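Local coordinates for protein broad specificity aminotransferase (PDB 4WB0) that is a homodimeric pyridoxal-phosphate-dependent aminotransferase of broad substrate specificity, probably able to transfer the amino group of L-aspartate to 2-oxoglutarate, at residues A30-A35 / C374-I379; I134-P139 / N143-V148; A160-K165 / F361-L366. All blocks are in the same frame, centred on the assembly; numbering follows the deposited sequence. Where two conformers were deposited one is given.

Interaction 1 of 3, residues A30-A35 / C374-I379; sequences AKRAAA and CQNHNI
Arg32 and Asn376 make the one hydrogen bond between the two segments. Arg32 NH2 donates to Asn376 OD1 at 3.3 Å, long but fairly straight, with an N-H...O angle of 158°. The oxygen sits at the edge of the guanidinium, nearly in its plane, and NH2 in turn lies in the carbonyl plane of the amide. The two flat groups are twisted 45° against each other. Arg32 spans the gap because its chain is extended from CG to NE, with CG anti to the backbone N (chi1 -180°).

A looser polar approach lies beside it. Arg32 NH2 is also 3.7 Å from Gln375 O, too far to claim a hydrogen bond. The Gln375 side chain crosses that of Arg32 at about a right angle, and Gln375 NE2 is bonded to the backbone O of Ile381.

Backbone bonds shape the helix end that carries Asn376. Asn378, with positive phi, is the C-prime residue of a Schellman motif: Ile379 N reaches Cys374 O at 2.9 Å, and Asn378 N bonds weakly to Gln375 O.

The contact ties helix 25-35 to the C-terminal end of helix 368-376. Strand 379-380 pairs in parallel with strand 41-42, and its Phe380 touches Arg32 and Ala33.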
# COMPACT_ATOMS: atom_id res chain seq x y z
N ALA A 30 -3.62 18.26 13.46
CA ALA A 30 -3.89 17.16 14.40
C ALA A 30 -2.74 16.91 15.36
O ALA A 30 -2.93 16.45 16.51
CB ALA A 30 -4.19 15.87 13.63
N LYS A 31 -1.54 17.24 14.90
CA LYS A 31 -0.32 17.03 15.67
C LYS A 31 -0.19 18.16 16.68
O LYS A 31 0.19 17.96 17.83
CB LYS A 31 0.90 16.96 14.75
CG LYS A 31 1.82 15.77 15.00
CD LYS A 31 2.26 15.11 13.70
CE LYS A 31 3.18 16.01 12.87
NZ LYS A 31 3.32 15.54 11.46
N ARG A 32 -0.51 19.36 16.21
CA ARG A 32 -0.55 20.53 17.08
C ARG A 32 -1.62 20.39 18.16
O ARG A 32 -1.40 20.73 19.33
CB ARG A 32 -0.84 21.77 16.27
CG ARG A 32 -0.90 23.03 17.12
CD ARG A 32 -1.52 24.16 16.37
NE ARG A 32 -1.84 25.26 17.27
CZ ARG A 32 -2.42 26.39 16.87
NH1 ARG A 32 -2.72 26.55 15.59
NH2 ARG A 32 -2.69 27.37 17.74
N ALA A 33 -2.80 19.96 17.75
CA ALA A 33 -3.89 19.72 18.67
C ALA A 33 -3.48 18.70 19.72
O ALA A 33 -3.68 18.91 20.91
CB ALA A 33 -5.12 19.24 17.89
N ALA A 34 -2.90 17.59 19.26
CA ALA A 34 -2.54 16.50 20.15
C ALA A 34 -1.48 16.94 21.17
O ALA A 34 -1.33 16.32 22.23
CB ALA A 34 -2.03 15.31 19.35
N ALA A 35 -0.75 17.99 20.84
CA ALA A 35 0.33 18.47 21.71
C ALA A 35 -0.18 19.56 22.62
O ALA A 35 0.46 19.91 23.61
CB ALA A 35 1.52 18.97 20.87
N CYS A 374 -10.73 30.05 17.31
CA CYS A 374 -11.04 28.78 17.96
C CYS A 374 -9.79 27.95 18.28
O CYS A 374 -9.59 27.50 19.41
CB CYS A 374 -11.98 27.96 17.09
SG CYS A 374 -13.70 28.61 17.05
N GLN A 375 -8.96 27.76 17.26
CA GLN A 375 -7.72 27.02 17.37
C GLN A 375 -6.82 27.63 18.46
O GLN A 375 -6.07 26.92 19.12
CB GLN A 375 -6.98 27.05 16.03
CG GLN A 375 -7.65 26.27 14.93
CD GLN A 375 -7.06 26.59 13.57
OE1 GLN A 375 -6.15 27.42 13.45
NE2 GLN A 375 -7.58 25.96 12.54
N ASN A 376 -6.91 28.94 18.62
CA ASN A 376 -6.06 29.63 19.58
C ASN A 376 -6.63 29.58 20.99
O ASN A 376 -5.97 30.00 21.94
CB ASN A 376 -5.84 31.07 19.15
CG ASN A 376 -4.96 31.19 17.94
OD1 ASN A 376 -4.24 30.24 17.57
ND2 ASN A 376 -4.99 32.35 17.30
N HIS A 377 -7.85 29.05 21.12
CA HIS A 377 -8.46 28.80 22.43
C HIS A 377 -8.64 27.29 22.63
O HIS A 377 -9.49 26.88 23.41
CB HIS A 377 -9.81 29.52 22.57
CG HIS A 377 -9.70 31.02 22.66
ND1 HIS A 377 -9.61 31.69 23.87
CD2 HIS A 377 -9.68 31.96 21.70
CE1 HIS A 377 -9.53 32.99 23.64
NE2 HIS A 377 -9.57 33.18 22.33
N ASN A 378 -7.84 26.50 21.91
CA ASN A 378 -7.71 25.05 22.09
C ASN A 378 -8.93 24.30 21.62
O ASN A 378 -9.21 23.16 22.04
CB ASN A 378 -7.43 24.70 23.57
CG ASN A 378 -5.96 24.71 23.91
OD1 ASN A 378 -5.12 25.17 23.14
ND2 ASN A 378 -5.64 24.20 25.09
N ILE A 379 -9.65 24.93 20.70
CA ILE A 379 -10.70 24.23 19.99
C ILE A 379 -10.19 24.00 18.56
O ILE A 379 -10.21 24.90 17.73
CB ILE A 379 -12.04 25.03 20.00
CG1 ILE A 379 -12.50 25.26 21.44
CG2 ILE A 379 -13.09 24.31 19.24
CD1 ILE A 379 -12.73 23.96 22.26

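Interaction 2 of 3, residues I134-P139 / N143-V148; sequences IYLADP and NHYSIV
Leu136 CD1 lies oblique to the Tyr145 ring and meets the residue closer to its backbone, 3.7 Å from Tyr145 CA and 4.1 Å from Tyr145 CB. Leu136 meets His144 at its CB, not at its ring: Leu136 CD1 is 4.2 Å from His144 CB. The imidazole of His144 meets the rings of His190 and Trp141 at steep angles. Both of its nitrogens have partners: NE2 bonds to Asp223 OD2 and ND1 to Thr140 OG1. These two bonds fix the rotation of the ring.

Strand 134-138 and helix 142-150 are the first two elements of a beta-alpha-beta unit that continues into strand 156-163, part of the large mixed sheet of the aminotransferase fold. The two segments run nearly antiparallel, at 169°, and their axes come within 9.8 Å. The helix therefore lies along the strand, and the residues facing it are Ile134 and Leu136.

Further along, Ile134 and Val148 reach toward each other tip to tip. Ile134 CG2 is 3.7 Å from Val148 CG1, and Ile134 CD1 is 4.0 Å from the same methyl. Val148 presents CG1 because this branch is anti to the backbone N (chi1 160°). No hydrogen bond crosses between the segments. Within the sheet, Ile134 touches Val186 and Leu136 touches Leu188 of strand 186-190, and Leu136 also touches Ile156 of strand 156-163.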
# COMPACT_ATOMS: atom_id res chain seq x y z
N ILE A 134 -11.93 15.94 -14.79
CA ILE A 134 -12.46 15.25 -13.61
C ILE A 134 -12.98 16.33 -12.63
O ILE A 134 -12.28 17.28 -12.32
CB ILE A 134 -11.39 14.32 -12.99
CG1 ILE A 134 -11.96 13.50 -11.83
CG2 ILE A 134 -10.18 15.07 -12.55
CD1 ILE A 134 -11.19 12.29 -11.60
N TYR A 135 -14.25 16.17 -12.24
CA TYR A 135 -14.97 17.09 -11.41
C TYR A 135 -15.08 16.62 -9.99
O TYR A 135 -15.52 15.46 -9.76
CB TYR A 135 -16.37 17.27 -11.94
CG TYR A 135 -16.45 18.09 -13.19
CD1 TYR A 135 -16.20 17.53 -14.41
CD2 TYR A 135 -16.81 19.44 -13.13
CE1 TYR A 135 -16.28 18.30 -15.57
CE2 TYR A 135 -16.87 20.20 -14.22
CZ TYR A 135 -16.62 19.62 -15.46
OH TYR A 135 -16.70 20.38 -16.60
N LEU A 136 -14.73 17.51 -9.07
CA LEU A 136 -14.79 17.27 -7.63
C LEU A 136 -15.80 18.21 -7.01
O LEU A 136 -16.11 19.26 -7.56
CB LEU A 136 -13.43 17.47 -6.95
CG LEU A 136 -12.19 16.83 -7.59
CD1 LEU A 136 -10.89 17.09 -6.82
CD2 LEU A 136 -12.39 15.40 -7.66
N ALA A 137 -16.37 17.82 -5.89
CA ALA A 137 -17.34 18.70 -5.26
C ALA A 137 -16.70 19.96 -4.75
O ALA A 137 -15.58 19.96 -4.23
CB ALA A 137 -18.01 18.03 -4.12
N ASP A 138 -17.51 21.00 -4.75
CA ASP A 138 -17.20 22.27 -4.14
C ASP A 138 -17.99 22.49 -2.84
O ASP A 138 -19.19 22.79 -2.92
CB ASP A 138 -17.50 23.39 -5.14
CG ASP A 138 -17.34 24.78 -4.54
OD1 ASP A 138 -16.53 24.95 -3.61
OD2 ASP A 138 -18.04 25.72 -4.99
N PRO A 139 -17.35 22.32 -1.65
CA PRO A 139 -15.97 21.88 -1.29
C PRO A 139 -15.79 20.36 -1.21
O PRO A 139 -16.80 19.65 -1.33
CB PRO A 139 -15.76 22.54 0.08
CG PRO A 139 -17.12 22.67 0.68
CD PRO A 139 -18.11 22.76 -0.46
N ASN A 143 -7.57 16.20 0.02
CA ASN A 143 -6.67 15.14 -0.44
C ASN A 143 -7.18 14.55 -1.72
O ASN A 143 -6.40 14.00 -2.49
CB ASN A 143 -6.48 14.04 0.63
CG ASN A 143 -5.17 13.19 0.41
OD1 ASN A 143 -4.18 13.68 -0.15
ND2 ASN A 143 -5.18 11.94 0.89
N HIS A 144 -8.50 14.65 -1.97
CA HIS A 144 -9.02 14.24 -3.23
C HIS A 144 -8.30 14.90 -4.41
O HIS A 144 -7.96 14.22 -5.39
CB HIS A 144 -10.49 14.62 -3.40
CG HIS A 144 -11.47 13.62 -2.92
ND1 HIS A 144 -12.82 13.90 -2.86
CD2 HIS A 144 -11.33 12.33 -2.52
CE1 HIS A 144 -13.47 12.83 -2.43
NE2 HIS A 144 -12.59 11.86 -2.23
N TYR A 145 -8.16 16.22 -4.36
CA TYR A 145 -7.47 16.93 -5.43
C TYR A 145 -6.03 16.38 -5.63
O TYR A 145 -5.60 16.13 -6.76
CB TYR A 145 -7.45 18.44 -5.14
CG TYR A 145 -7.11 19.32 -6.32
CD1 TYR A 145 -5.92 19.18 -7.01
CD2 TYR A 145 -8.00 20.32 -6.73
CE1 TYR A 145 -5.61 20.02 -8.09
CE2 TYR A 145 -7.71 21.16 -7.80
CZ TYR A 145 -6.51 21.01 -8.49
OH TYR A 145 -6.24 21.84 -9.56
N SER A 146 -5.33 16.11 -4.51
CA SER A 146 -3.95 15.62 -4.54
C SER A 146 -3.80 14.24 -5.14
O SER A 146 -2.88 13.98 -5.90
CB SER A 146 -3.34 15.57 -3.12
OG SER A 146 -3.23 16.87 -2.62
N ILE A 147 -4.69 13.35 -4.77
CA ILE A 147 -4.67 11.99 -5.26
C ILE A 147 -4.87 11.96 -6.75
O ILE A 147 -4.16 11.29 -7.47
CB ILE A 147 -5.77 11.21 -4.54
CG1 ILE A 147 -5.40 11.01 -3.03
CG2 ILE A 147 -6.02 9.88 -5.20
CD1 ILE A 147 -6.60 10.52 -2.20
N VAL A 148 -5.88 12.69 -7.20
CA VAL A 148 -6.27 12.71 -8.58
C VAL A 148 -5.17 13.33 -9.43
O VAL A 148 -4.82 12.84 -10.52
CB VAL A 148 -7.63 13.47 -8.69
CG1 VAL A 148 -7.87 13.91 -9.97
CG2 VAL A 148 -8.73 12.50 -8.18

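Interaction 3 of 3, residues A160-K165 / F361-L366; sequences AYYDHK and FSFLGL
Tyr162 and Phe363 both hold CG anti to the backbone N (chi1 -166° and -160°), which sends each ring across the gap to the other segment. The rings form an offset edge-to-face pair. It joins strand 156-163, near the edge of the large mixed sheet of this class I aminotransferase, to strand 361-363 of a small antiparallel sheet.

Phe363 supplies the edge and Tyr162 the face. The centroids of the Tyr162 and Phe363 rings are 5.5 Å apart and the planes lie 77° apart. Phe363 CD2 is 3.7 Å and Phe363 CE2 3.9 Å from Tyr162 CE2. The side chains slide past each other in opposite directions, and the contact lies at Tyr162 CD2, CE2 and CZ.

His164 adds a lesser contact at the edge of Phe363, but it is poorly ordered. Tyr162 CD2 lies against one face of its imidazole, offset toward the rim.

Tyr162 and Phe363 are buried, and Leu167 and Thr197 also pack on Tyr162. The backbones have other partners: Tyr162 pairs with Asp138 of the adjacent strand, and Phe363 N bonds to Gln357 OE1.

Past Tyr162, Asp163 makes an Asx turn. Lys165 N donates to Asp163 OD1 at 2.9 Å, meeting it on the anti side, well out of the carboxylate plane.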
# COMPACT_ATOMS: atom_id res chain seq x y z
N ALA A 160 -20.56 22.71 -8.38
CA ALA A 160 -21.21 23.33 -7.25
C ALA A 160 -21.91 22.23 -6.44
O ALA A 160 -22.44 21.25 -6.99
CB ALA A 160 -22.19 24.36 -7.72
N TYR A 161 -21.89 22.39 -5.12
CA TYR A 161 -22.51 21.38 -4.29
C TYR A 161 -23.09 22.05 -3.07
O TYR A 161 -24.30 21.95 -2.83
CB TYR A 161 -21.50 20.32 -3.92
CG TYR A 161 -22.10 19.19 -3.15
CD1 TYR A 161 -22.80 18.20 -3.81
CD2 TYR A 161 -21.97 19.11 -1.78
CE1 TYR A 161 -23.36 17.17 -3.14
CE2 TYR A 161 -22.55 18.08 -1.08
CZ TYR A 161 -23.23 17.09 -1.77
OH TYR A 161 -23.84 16.06 -1.13
N TYR A 162 -22.25 22.73 -2.31
CA TYR A 162 -22.72 23.42 -1.11
C TYR A 162 -22.94 24.89 -1.35
O TYR A 162 -22.15 25.55 -2.03
CB TYR A 162 -21.71 23.23 -0.00
CG TYR A 162 -22.17 23.59 1.39
CD1 TYR A 162 -23.12 22.81 2.04
CD2 TYR A 162 -21.60 24.67 2.08
CE1 TYR A 162 -23.52 23.12 3.34
CE2 TYR A 162 -22.00 24.98 3.39
CZ TYR A 162 -22.96 24.19 4.01
OH TYR A 162 -23.41 24.43 5.30
N ASP A 163 -24.04 25.37 -0.79
CA ASP A 163 -24.43 26.76 -0.82
C ASP A 163 -24.05 27.42 0.50
O ASP A 163 -24.72 27.25 1.51
CB ASP A 163 -25.94 26.87 -1.06
CG ASP A 163 -26.44 28.31 -1.11
OD1 ASP A 163 -25.72 29.25 -0.71
OD2 ASP A 163 -27.58 28.50 -1.56
N HIS A 164 -22.99 28.21 0.45
CA HIS A 164 -22.42 28.82 1.64
C HIS A 164 -23.32 29.89 2.31
O HIS A 164 -23.08 30.26 3.48
CB HIS A 164 -21.05 29.39 1.27
CG HIS A 164 -20.11 28.35 0.74
ND1 HIS A 164 -19.31 27.58 1.56
CD2 HIS A 164 -19.85 27.94 -0.52
CE1 HIS A 164 -18.58 26.76 0.83
NE2 HIS A 164 -18.89 26.95 -0.44
N LYS A 165 -24.36 30.34 1.61
CA LYS A 165 -25.28 31.33 2.17
C LYS A 165 -26.40 30.61 2.91
O LYS A 165 -26.69 30.93 4.06
CB LYS A 165 -25.84 32.25 1.08
N PHE A 361 -18.79 14.94 10.83
CA PHE A 361 -18.37 16.35 10.90
C PHE A 361 -19.55 17.33 11.00
O PHE A 361 -20.73 16.98 10.79
CB PHE A 361 -17.54 16.71 9.66
CG PHE A 361 -16.36 15.79 9.44
CD1 PHE A 361 -15.23 15.88 10.22
CD2 PHE A 361 -16.38 14.86 8.41
CE1 PHE A 361 -14.14 15.02 10.00
CE2 PHE A 361 -15.29 14.00 8.18
CZ PHE A 361 -14.20 14.08 8.94
N SER A 362 -19.20 18.56 11.37
CA SER A 362 -20.06 19.69 11.12
C SER A 362 -19.17 20.68 10.42
O SER A 362 -17.99 20.85 10.78
CB SER A 362 -20.65 20.28 12.40
OG SER A 362 -21.42 21.44 12.07
N PHE A 363 -19.73 21.26 9.40
CA PHE A 363 -19.15 22.34 8.66
C PHE A 363 -19.80 23.59 9.22
O PHE A 363 -20.92 23.91 8.84
CB PHE A 363 -19.48 22.14 7.18
CG PHE A 363 -18.58 22.86 6.21
CD1 PHE A 363 -17.20 22.71 6.28
CD2 PHE A 363 -19.12 23.61 5.18
CE1 PHE A 363 -16.37 23.31 5.35
CE2 PHE A 363 -18.31 24.25 4.27
CZ PHE A 363 -16.92 24.09 4.35
N LEU A 364 -19.12 24.30 10.13
CA LEU A 364 -19.74 25.29 10.97
C LEU A 364 -20.10 26.60 10.29
O LEU A 364 -20.98 27.31 10.77
CB LEU A 364 -18.79 25.60 12.15
CG LEU A 364 -18.43 24.40 13.00
CD1 LEU A 364 -17.29 24.67 13.97
CD2 LEU A 364 -19.65 23.90 13.76
N GLY A 365 -19.40 26.98 9.24
CA GLY A 365 -19.73 28.22 8.54
C GLY A 365 -19.04 29.44 9.11
O GLY A 365 -19.42 30.54 8.81
N LEU A 366 -18.01 29.24 9.94
CA LEU A 366 -17.23 30.34 10.49
C LEU A 366 -16.15 30.82 9.50
O LEU A 366 -15.67 30.04 8.66
CB LEU A 366 -16.57 29.90 11.79
CG LEU A 366 -17.47 29.29 12.85
CD1 LEU A 366 -16.58 28.69 13.91
CD2 LEU A 366 -18.39 30.32 13.48

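Overall arrangement
Interactions 2 and 3 follow one another along the chain, and both fall within the span that interaction 1 closes. Interactions 2 and 3 share the large mixed sheet, where strands 134-138 and 156-163 are neighbours. Their centres are about 17 Å apart, and they touch: Pro139 packs on Tyr162 and Phe363. Interaction 1 lies farther out, about 26 Å from interaction 2 and about 22 Å from interaction 3, centre to centre. It meets interaction 3 where Cys374 packs on Leu366; strand 361-363 is followed in the chain by helix 368-376. In space the contacts step outward from the large sheet to the small sheet and then to helices 25-35 and 368-376, so the N-terminal helix 25-35 lies beside the C-terminal part of the chain.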